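Local atomic coordinates of topoisomerase I-like protein (Leishmania donovani, PDB entry 2B9S), a protein that probably relaxes supercoiled DNA by transiently cutting and resealing one strand, acting as one chain of a heterodimeric type IB topoisomerase. Residues Q207-H210 and T211-W214; A280-F283 and I284-A288; D362-N365 and P366-N370. All coordinates share one frame; numbering follows the deposited sequence.

Contact 1: Q207-H210 and T211-W214. With nucleotides of chain A.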
loop_
_atom_site.group_PDB
_atom_site.type_symbol
_atom_site.label_atom_id
_atom_site.label_comp_id
_atom_site.label_asym_id
_atom_site.label_seq_id
_atom_site.Cartn_x
_atom_site.Cartn_y
_atom_site.Cartn_z
ATOM N N GLN D 207 -16.097 -20.531 4.231
ATOM C CA GLN D 207 -16.550 -20.582 2.852
ATOM C C GLN D 207 -15.468 -21.256 2.001
ATOM O O GLN D 207 -14.348 -21.544 2.478
ATOM C CB GLN D 207 -16.874 -19.174 2.333
ATOM C CG GLN D 207 -15.670 -18.204 2.365
ATOM C CD GLN D 207 -15.956 -16.896 1.685
ATOM O OE1 GLN D 207 -16.851 -16.162 2.104
ATOM N NE2 GLN D 207 -15.199 -16.587 0.628
ATOM N N HIS D 208 -15.825 -21.505 0.745
ATOM C CA HIS D 208 -15.017 -22.294 -0.167
ATOM C C HIS D 208 -15.080 -21.645 -1.523
ATOM O O HIS D 208 -15.534 -22.273 -2.494
ATOM C CB HIS D 208 -15.553 -23.748 -0.241
ATOM C CG HIS D 208 -15.838 -24.348 1.099
ATOM N ND1 HIS D 208 -14.840 -24.647 2.001
ATOM C CD2 HIS D 208 -17.008 -24.638 1.720
ATOM C CE1 HIS D 208 -15.381 -25.121 3.112
ATOM N NE2 HIS D 208 -16.693 -25.135 2.963
ATOM N N ASP D 209 -14.615 -20.395 -1.590
ATOM C CA ASP D 209 -14.703 -19.585 -2.815
ATOM C C ASP D 209 -13.423 -19.742 -3.652
ATOM O O ASP D 209 -12.354 -19.226 -3.287
ATOM C CB ASP D 209 -15.009 -18.103 -2.464
ATOM C CG ASP D 209 -15.340 -17.234 -3.693
ATOM O OD1 ASP D 209 -15.318 -17.727 -4.844
ATOM O OD2 ASP D 209 -15.625 -16.025 -3.510
ATOM N N HIS D 210 -13.546 -20.472 -4.760
ATOM C CA HIS D 210 -12.422 -20.774 -5.673
ATOM C C HIS D 210 -12.075 -19.588 -6.580
ATOM O O HIS D 210 -11.095 -19.638 -7.326
ATOM C CB HIS D 210 -12.740 -21.993 -6.562
ATOM C CG HIS D 210 -12.833 -23.310 -5.834
ATOM N ND1 HIS D 210 -11.857 -24.282 -5.917
ATOM C CD2 HIS D 210 -13.818 -23.839 -5.067
ATOM C CE1 HIS D 210 -12.219 -25.334 -5.208
ATOM N NE2 HIS D 210 -13.406 -25.091 -4.683
ATOM N N THR D 211 -12.887 -18.530 -6.520
ATOM C CA THR D 211 -12.717 -17.348 -7.375
ATOM C C THR D 211 -11.943 -16.228 -6.678
ATOM O O THR D 211 -11.715 -15.162 -7.277
ATOM C CB THR D 211 -14.073 -16.783 -7.876
ATOM O OG1 THR D 211 -14.862 -16.352 -6.753
ATOM C CG2 THR D 211 -14.854 -17.829 -8.686
ATOM N N VAL D 212 -11.545 -16.468 -5.422
ATOM C CA VAL D 212 -10.707 -15.516 -4.661
ATOM C C VAL D 212 -9.391 -16.152 -4.176
ATOM O O VAL D 212 -9.261 -17.375 -4.194
ATOM C CB VAL D 212 -11.509 -14.765 -3.499
ATOM C CG1 VAL D 212 -12.718 -14.013 -4.083
ATOM C CG2 VAL D 212 -11.940 -15.712 -2.369
ATOM N N THR D 213 -8.435 -15.318 -3.744
ATOM C CA THR D 213 -7.050 -15.736 -3.441
ATOM C C THR D 213 -6.693 -15.570 -1.963
ATOM O O THR D 213 -5.526 -15.743 -1.566
ATOM C CB THR D 213 -5.986 -14.910 -4.219
ATOM O OG1 THR D 213 -6.032 -13.539 -3.792
ATOM C CG2 THR D 213 -6.180 -14.979 -5.706
ATOM N N TRP D 214 -7.681 -15.190 -1.154
ATOM C CA TRP D 214 -7.443 -14.925 0.259
ATOM C C TRP D 214 -7.836 -16.099 1.134
ATOM O O TRP D 214 -8.740 -16.870 0.768
ATOM C CB TRP D 214 -8.153 -13.641 0.714
ATOM C CG TRP D 214 -9.637 -13.512 0.448
ATOM C CD1 TRP D 214 -10.228 -12.866 -0.614
ATOM C CD2 TRP D 214 -10.725 -13.935 1.310
ATOM N NE1 TRP D 214 -11.601 -12.906 -0.479
ATOM C CE2 TRP D 214 -11.924 -13.542 0.692
ATOM C CE3 TRP D 214 -10.789 -14.612 2.530
ATOM C CZ2 TRP D 214 -13.173 -13.815 1.246
ATOM C CZ3 TRP D 214 -12.022 -14.876 3.084
ATOM C CH2 TRP D 214 -13.200 -14.473 2.452
ATOM P P DC A 8 -8.772 -11.518 -5.109
ATOM O OP1 DC A 8 -9.540 -11.982 -6.247
ATOM O OP2 DC A 8 -8.545 -12.464 -3.977
ATOM O "O5'" DC A 8 -7.283 -10.990 -5.367
ATOM C "C5'" DC A 8 -6.836 -10.248 -6.433
ATOM C "C4'" DC A 8 -6.342 -8.838 -6.058
ATOM O "O4'" DC A 8 -7.144 -8.139 -5.086
ATOM C "C3'" DC A 8 -4.940 -8.593 -5.540
ATOM O "O3'" DC A 8 -3.985 -8.898 -6.570
ATOM C "C2'" DC A 8 -5.053 -7.078 -5.344
ATOM C "C1'" DC A 8 -6.545 -6.857 -5.070
ATOM N N1 DC A 8 -6.775 -6.149 -3.763
ATOM C C2 DC A 8 -6.640 -4.750 -3.744
ATOM O O2 DC A 8 -6.359 -4.154 -4.793
ATOM N N3 DC A 8 -6.828 -4.086 -2.577
ATOM C C4 DC A 8 -7.130 -4.759 -1.457
ATOM N N4 DC A 8 -7.308 -4.029 -0.350
ATOM C C5 DC A 8 -7.260 -6.197 -1.440
ATOM C C6 DC A 8 -7.066 -6.848 -2.611
ATOM P P DA A 7 -14.263 -10.545 -1.448
ATOM O OP1 DA A 7 -14.746 -11.879 -1.875
ATOM O OP2 DA A 7 -13.936 -10.249 -0.039
ATOM O "O5'" DA A 7 -12.980 -10.218 -2.312
ATOM C "C5'" DA A 7 -13.056 -10.187 -3.714
ATOM C "C4'" DA A 7 -11.739 -9.704 -4.285
ATOM O "O4'" DA A 7 -11.749 -8.256 -4.273
ATOM C "C3'" DA A 7 -10.447 -10.114 -3.568
ATOM O "O3'" DA A 7 -9.447 -10.185 -4.564
ATOM C "C2'" DA A 7 -10.101 -8.898 -2.754
ATOM C "C1'" DA A 7 -10.509 -7.826 -3.772
ATOM N N9 DA A 7 -10.641 -6.490 -3.180
ATOM C C8 DA A 7 -11.147 -6.222 -1.946
ATOM N N7 DA A 7 -11.135 -4.957 -1.664
ATOM C C5 DA A 7 -10.578 -4.352 -2.754
ATOM C C6 DA A 7 -10.308 -3.009 -3.028
ATOM N N6 DA A 7 -10.574 -2.024 -2.156
ATOM N N1 DA A 7 -9.741 -2.729 -4.214
ATOM C C2 DA A 7 -9.505 -3.730 -5.072
ATOM N N3 DA A 7 -9.706 -5.037 -4.905
ATOM C C4 DA A 7 -10.256 -5.283 -3.713
#

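Contact 2: A280-F283 and I284-A288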
loop_
_atom_site.group_PDB
_atom_site.type_symbol
_atom_site.label_atom_id
_atom_site.label_comp_id
_atom_site.label_asym_id
_atom_site.label_seq_id
_atom_site.Cartn_x
_atom_site.Cartn_y
_atom_site.Cartn_z
ATOM N N ALA D 280 -6.725 14.713 -18.998
ATOM C CA ALA D 280 -6.473 13.775 -17.905
ATOM C C ALA D 280 -5.604 12.638 -18.399
ATOM O O ALA D 280 -4.608 12.277 -17.746
ATOM C CB ALA D 280 -7.774 13.258 -17.306
ATOM N N MET D 281 -5.946 12.080 -19.561
ATOM C CA MET D 281 -5.105 11.016 -20.099
ATOM C C MET D 281 -3.731 11.503 -20.587
ATOM O O MET D 281 -2.748 10.780 -20.505
ATOM C CB MET D 281 -5.863 10.061 -21.051
ATOM C CG MET D 281 -6.496 10.631 -22.264
ATOM S SD MET D 281 -7.765 9.497 -22.905
ATOM C CE MET D 281 -6.795 8.492 -24.034
ATOM N N TYR D 282 -3.653 12.761 -21.007
ATOM C CA TYR D 282 -2.382 13.421 -21.263
ATOM C C TYR D 282 -1.488 13.504 -20.011
ATOM O O TYR D 282 -0.274 13.249 -20.093
ATOM C CB TYR D 282 -2.638 14.821 -21.820
ATOM C CG TYR D 282 -1.406 15.691 -21.946
ATOM C CD1 TYR D 282 -0.537 15.559 -23.037
ATOM C CD2 TYR D 282 -1.117 16.661 -20.984
ATOM C CE1 TYR D 282 0.596 16.361 -23.158
ATOM C CE2 TYR D 282 0.011 17.465 -21.089
ATOM C CZ TYR D 282 0.867 17.316 -22.188
ATOM O OH TYR D 282 1.987 18.121 -22.303
ATOM N N PHE D 283 -2.080 13.899 -18.872
ATOM C CA PHE D 283 -1.372 13.940 -17.592
ATOM C C PHE D 283 -0.921 12.566 -17.118
ATOM O O PHE D 283 0.201 12.421 -16.672
ATOM C CB PHE D 283 -2.210 14.587 -16.479
ATOM C CG PHE D 283 -2.344 16.081 -16.592
ATOM C CD1 PHE D 283 -1.522 16.821 -17.442
ATOM C CD2 PHE D 283 -3.276 16.752 -15.817
ATOM C CE1 PHE D 283 -1.655 18.199 -17.554
ATOM C CE2 PHE D 283 -3.406 18.129 -15.898
ATOM C CZ PHE D 283 -2.586 18.857 -16.778
ATOM N N ILE D 284 -1.813 11.582 -17.188
ATOM C CA ILE D 284 -1.538 10.207 -16.752
ATOM C C ILE D 284 -0.437 9.565 -17.615
ATOM O O ILE D 284 0.472 8.894 -17.093
ATOM C CB ILE D 284 -2.832 9.347 -16.760
ATOM C CG1 ILE D 284 -3.806 9.839 -15.676
ATOM C CG2 ILE D 284 -2.520 7.867 -16.606
ATOM C CD1 ILE D 284 -5.200 9.243 -15.753
ATOM N N ASP D 285 -0.519 9.799 -18.924
ATOM C CA ASP D 285 0.510 9.372 -19.869
ATOM C C ASP D 285 1.859 10.058 -19.630
ATOM O O ASP D 285 2.856 9.375 -19.369
ATOM C CB ASP D 285 0.037 9.601 -21.310
ATOM C CG ASP D 285 1.118 9.305 -22.357
ATOM O OD1 ASP D 285 2.165 8.707 -22.032
ATOM O OD2 ASP D 285 0.903 9.680 -23.521
ATOM N N ARG D 286 1.892 11.393 -19.708
ATOM C CA ARG D 286 3.178 12.107 -19.762
ATOM C C ARG D 286 3.829 12.289 -18.403
ATOM O O ARG D 286 5.058 12.297 -18.304
ATOM C CB ARG D 286 3.068 13.468 -20.488
ATOM C CG ARG D 286 2.508 13.457 -21.913
ATOM C CD ARG D 286 2.863 12.210 -22.737
ATOM N NE ARG D 286 4.282 12.067 -23.071
ATOM C CZ ARG D 286 4.768 11.923 -24.308
ATOM N NH1 ARG D 286 3.965 11.902 -25.372
ATOM N NH2 ARG D 286 6.074 11.794 -24.484
ATOM N N LEU D 287 3.001 12.425 -17.367
ATOM C CA LEU D 287 3.460 12.694 -16.000
ATOM C C LEU D 287 3.304 11.523 -15.027
ATOM O O LEU D 287 3.698 11.642 -13.863
ATOM C CB LEU D 287 2.720 13.915 -15.416
ATOM C CG LEU D 287 2.855 15.291 -16.061
ATOM C CD1 LEU D 287 2.085 16.270 -15.233
ATOM C CD2 LEU D 287 4.323 15.690 -16.162
ATOM N N ALA D 288 2.720 10.423 -15.501
ATOM C CA ALA D 288 2.408 9.220 -14.700
ATOM C C ALA D 288 1.657 9.490 -13.381
ATOM O O ALA D 288 1.990 8.914 -12.350
ATOM C CB ALA D 288 3.684 8.334 -14.470
#

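Contact 3: D362-N365 and P366-N370. With nucleotides of chain C.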
loop_
_atom_site.group_PDB
_atom_site.type_symbol
_atom_site.label_atom_id
_atom_site.label_comp_id
_atom_site.label_asym_id
_atom_site.label_seq_id
_atom_site.Cartn_x
_atom_site.Cartn_y
_atom_site.Cartn_z
ATOM N N ASP D 362 -14.391 18.510 -13.424
ATOM C CA ASP D 362 -15.718 18.300 -12.835
ATOM C C ASP D 362 -16.664 17.397 -13.657
ATOM O O ASP D 362 -17.631 16.849 -13.128
ATOM C CB ASP D 362 -16.382 19.654 -12.506
ATOM C CG ASP D 362 -16.905 20.397 -13.743
ATOM O OD1 ASP D 362 -16.101 20.836 -14.614
ATOM O OD2 ASP D 362 -18.147 20.562 -13.809
ATOM N N GLN D 363 -16.353 17.243 -14.942
ATOM C CA GLN D 363 -17.137 16.427 -15.866
ATOM C C GLN D 363 -16.436 15.097 -16.223
ATOM O O GLN D 363 -16.806 14.447 -17.202
ATOM C CB GLN D 363 -17.454 17.249 -17.131
ATOM C CG GLN D 363 -18.320 18.507 -16.870
ATOM C CD GLN D 363 -19.663 18.175 -16.238
ATOM O OE1 GLN D 363 -20.378 17.305 -16.727
ATOM N NE2 GLN D 363 -20.012 18.867 -15.149
ATOM N N LEU D 364 -15.437 14.707 -15.430
ATOM C CA LEU D 364 -14.685 13.452 -15.633
ATOM C C LEU D 364 -14.463 12.646 -14.328
ATOM O O LEU D 364 -13.899 13.167 -13.360
ATOM C CB LEU D 364 -13.305 13.754 -16.258
ATOM C CG LEU D 364 -12.329 12.569 -16.417
ATOM C CD1 LEU D 364 -12.753 11.602 -17.549
ATOM C CD2 LEU D 364 -10.918 13.051 -16.626
ATOM N N ASN D 365 -14.871 11.383 -14.310
ATOM C CA ASN D 365 -14.501 10.491 -13.197
ATOM C C ASN D 365 -13.633 9.301 -13.657
ATOM O O ASN D 365 -13.534 9.057 -14.851
ATOM C CB ASN D 365 -15.737 10.050 -12.369
ATOM C CG ASN D 365 -16.660 9.131 -13.130
ATOM O OD1 ASN D 365 -16.215 8.178 -13.789
ATOM N ND2 ASN D 365 -17.961 9.400 -13.042
ATOM N N PRO D 366 -12.956 8.600 -12.717
ATOM C CA PRO D 366 -12.076 7.481 -13.110
ATOM C C PRO D 366 -12.759 6.364 -13.912
ATOM O O PRO D 366 -12.150 5.803 -14.812
ATOM C CB PRO D 366 -11.547 6.977 -11.760
ATOM C CG PRO D 366 -11.569 8.222 -10.882
ATOM C CD PRO D 366 -12.892 8.831 -11.255
ATOM N N THR D 367 -14.016 6.069 -13.593
ATOM C CA THR D 367 -14.826 5.083 -14.323
ATOM C C THR D 367 -14.940 5.380 -15.828
ATOM O O THR D 367 -14.792 4.488 -16.653
ATOM C CB THR D 367 -16.228 4.974 -13.682
ATOM O OG1 THR D 367 -16.140 4.136 -12.532
ATOM C CG2 THR D 367 -17.235 4.372 -14.627
ATOM N N GLN D 368 -15.219 6.636 -16.162
ATOM C CA GLN D 368 -15.355 7.066 -17.554
ATOM C C GLN D 368 -14.024 6.974 -18.265
ATOM O O GLN D 368 -13.959 6.504 -19.394
ATOM C CB GLN D 368 -15.869 8.494 -17.623
ATOM C CG GLN D 368 -17.201 8.698 -16.916
ATOM C CD GLN D 368 -17.615 10.145 -16.928
ATOM O OE1 GLN D 368 -16.933 11.006 -16.382
ATOM N NE2 GLN D 368 -18.735 10.422 -17.561
ATOM N N LEU D 369 -12.962 7.409 -17.584
ATOM C CA LEU D 369 -11.614 7.326 -18.122
ATOM C C LEU D 369 -11.159 5.879 -18.384
ATOM O O LEU D 369 -10.623 5.584 -19.454
ATOM C CB LEU D 369 -10.632 8.075 -17.221
ATOM C CG LEU D 369 -9.256 8.338 -17.836
ATOM C CD1 LEU D 369 -8.886 9.800 -17.701
ATOM C CD2 LEU D 369 -8.227 7.474 -17.190
ATOM N N ASN D 370 -11.388 4.982 -17.429
ATOM C CA ASN D 370 -10.975 3.603 -17.600
ATOM C C ASN D 370 -11.820 2.831 -18.606
ATOM O O ASN D 370 -11.315 1.906 -19.239
ATOM C CB ASN D 370 -10.896 2.858 -16.262
ATOM C CG ASN D 370 -9.670 3.234 -15.452
ATOM O OD1 ASN D 370 -8.586 3.423 -16.001
ATOM N ND2 ASN D 370 -9.829 3.317 -14.139
ATOM P P DC C 17 -6.850 2.165 -12.079
ATOM O OP1 DC C 17 -5.878 1.730 -13.114
ATOM O OP2 DC C 17 -7.559 3.427 -12.261
ATOM O "O5'" DC C 17 -7.912 1.004 -11.980
ATOM C "C5'" DC C 17 -7.562 -0.365 -11.882
ATOM C "C4'" DC C 17 -8.859 -1.087 -11.600
ATOM O "O4'" DC C 17 -9.242 -0.853 -10.222
ATOM C "C3'" DC C 17 -10.056 -0.622 -12.434
ATOM O "O3'" DC C 17 -10.690 -1.783 -12.914
ATOM C "C2'" DC C 17 -10.986 0.034 -11.425
ATOM C "C1'" DC C 17 -10.667 -0.791 -10.178
ATOM N N1 DC C 17 -11.125 -0.186 -8.883
ATOM C C2 DC C 17 -11.543 -1.030 -7.854
ATOM O O2 DC C 17 -11.527 -2.271 -8.047
ATOM N N3 DC C 17 -11.957 -0.477 -6.676
ATOM C C4 DC C 17 -11.972 0.854 -6.518
ATOM N N4 DC C 17 -12.418 1.314 -5.348
ATOM C C5 DC C 17 -11.561 1.750 -7.548
ATOM C C6 DC C 17 -11.139 1.193 -8.700
#

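Contact 1: Q207-H210 and T211-W214
Asp209 and Thr211 hold the bend together at its start, where the carboxylate of the first folds back on the second. OD1 of Asp209 accepts from the backbone N of Thr211 at 3.1 Å, the bond that defines an Asx turn; this donor comes from above the carboxylate plane, 49° out of it. With CG trans to the Asp209 nitrogen (chi1 -171°), the carboxylate swings round to Thr211, and the same OD1 also takes the hydroxyl OG1 of Thr211. That separation, 2.4 Å, is very short and its exact value is doubtful. The Asx turn overlaps a type I beta turn that runs from Asp209 to Val212.

Beyond the turn, Val212 joins the two sides through both methyls. CG1 of Val212 lies 3.6 Å from OD2 of Asp209, while CG2 sits over one face of the Trp214 ring, displaced toward its rim. Gln207 reaches this ring obliquely, its NE2 3.4 Å from CH2 of Trp214 and its amide plane turned 44° from the indole; the same NE2 is hydrogen-bonded to Asn187. OP1 of DA7 of chain A lies at the edge of the indole. Thr213 grips the next phosphate twice, with N 2.9 Å and OG1 2.7 Å from OP2 of DC8 of chain A.

The loop links strands 205-207 and 216-219, which flank strand 185-187 in a mixed sheet. Asn187 of that strand accepts from the backbone N of Asp209, His210 stacks on Trp22, and Trp214 meets Tyr228 of strand 226-229.

Contact 2: A280-F283 and I284-A288
Over one face of the Tyr282 ring lies the aliphatic part of Arg286: CG stands 4.1 Å from the centroid of the Tyr282 ring, 29° off the ring normal, a CH-pi contact one helical turn along. The nearest ring atom is CE1 of Tyr282, 3.7 Å from CG of Arg286. Tyr282 has its CG trans to the backbone nitrogen, which brings the ring alongside the next turn; the arginine then bends at its second and third torsions, and its guanidinium ends up inclined by 48° to the phenol plane. At the edge of the same phenol, in its plane, is CE1 of Phe283. The Phe283 ring in turn meets CD1 of Leu287 obliquely, with 4.3 Å between CD1 of Phe283 and CD1 of Leu287, and it packs edge-to-face with Phe323.

These side chains project from the last turns of helix 272-287, in the catalytic core of the enzyme, and the backbone between them is alpha helical. Ile284, Asp285 and Arg286 each donate their N to the carbonyl oxygen four residues earlier, of Ala280, Met281 and Tyr282 respectively. The bond from Leu287 N to Phe283 O is 2.9 Å long, as the other three are, but more bent at the hydrogen, 144°. Ala288 then turns to positive phi, and the chain leaves the helix.

Asp285 forms a salt bridge with Arg260 and a hydrogen bond with Tyr263, both of helix 236-266, whose Tyr263 also touches Tyr282 and Arg286. This carboxylate probably eases the closeness of the Arg286 and Arg260 guanidinium groups. The side chain of Met281 packs against Ile259 and Tyr263 of the same neighbour, and Ile284 meets Phe385 of helix 384-400.

Contact 3: D362-N365 and P366-N370
Asn365 and Gln368 exchange two hydrogen bonds, each side-chain oxygen accepting from the backbone N of the other residue. OD1 of Asn365 receives Gln368 N at 3.0 Å, the donor tilted 21° from the amide carbonyl plane. OE1 of Gln368 receives Asn365 N at 2.9 Å, in the carbonyl plane and on a lone pair. Asn365 has CG between its backbone N and carbonyl carbon (chi1 69°), which brings OD1 over the first helical turn. The Gln368 chain runs back extended, carrying OE1 to the Asn365 N; the two side chains cross at about a right angle, with amide planes 37° apart.

Among main-chain bonds, the carbonyl O of Asn365 begins the helical ladder by accepting Leu369 N at 3.2 Å, nearly straight at the hydrogen. A weak bond from Gln368 N reaches the same oxygen.

The apolar part is a touch of branch ends: CD2 of Leu364 lies 4.0 Å from CD1 of Leu369. Both leucines also rest on Ala280 of helix 272-287, which covers this side.

Contact with DNA comes from the helix itself. Asn370 ND2 donates to OP2 of DC17 of chain C at 2.9 Å, while its OD1 accepts from Ala382 N, so the amide is held at both ends and its orientation is fixed. Thr367 packs on a thymine base of the bound DNA.

Reciprocal bonding between Asn365, at the N-cap, and Gln368 is the capping box of a helix start. Leu364 just before the cap and Leu369 in the first turn add a hydrophobic staple, completing the N-terminal closure of helix 366-373.

Overall arrangement
Contacts 2 and 3 adjoin within the catalytic core, their centres about 14 Å apart, and helix 272-287 packs directly on the start of helix 366-373. CB of Ala280 is 3.2 Å from CD2 of Leu364, and CD1 of Ile284 is 3.8 Å from CD2 of Leu369. Both lie near the vanadate bound by Arg290, Lys328, Arg386 and His429: the side chain of Ala288 is about 9 Å from it and that of Pro366 about 13 Å. Contact 1 belongs to the DNA-binding fragment, its centre about 36 Å from that of contact 2 and 31 Å from that of contact 3. Contacts 1 and 3 hold phosphates of different DNA chains, consistent with a clamp around the duplex.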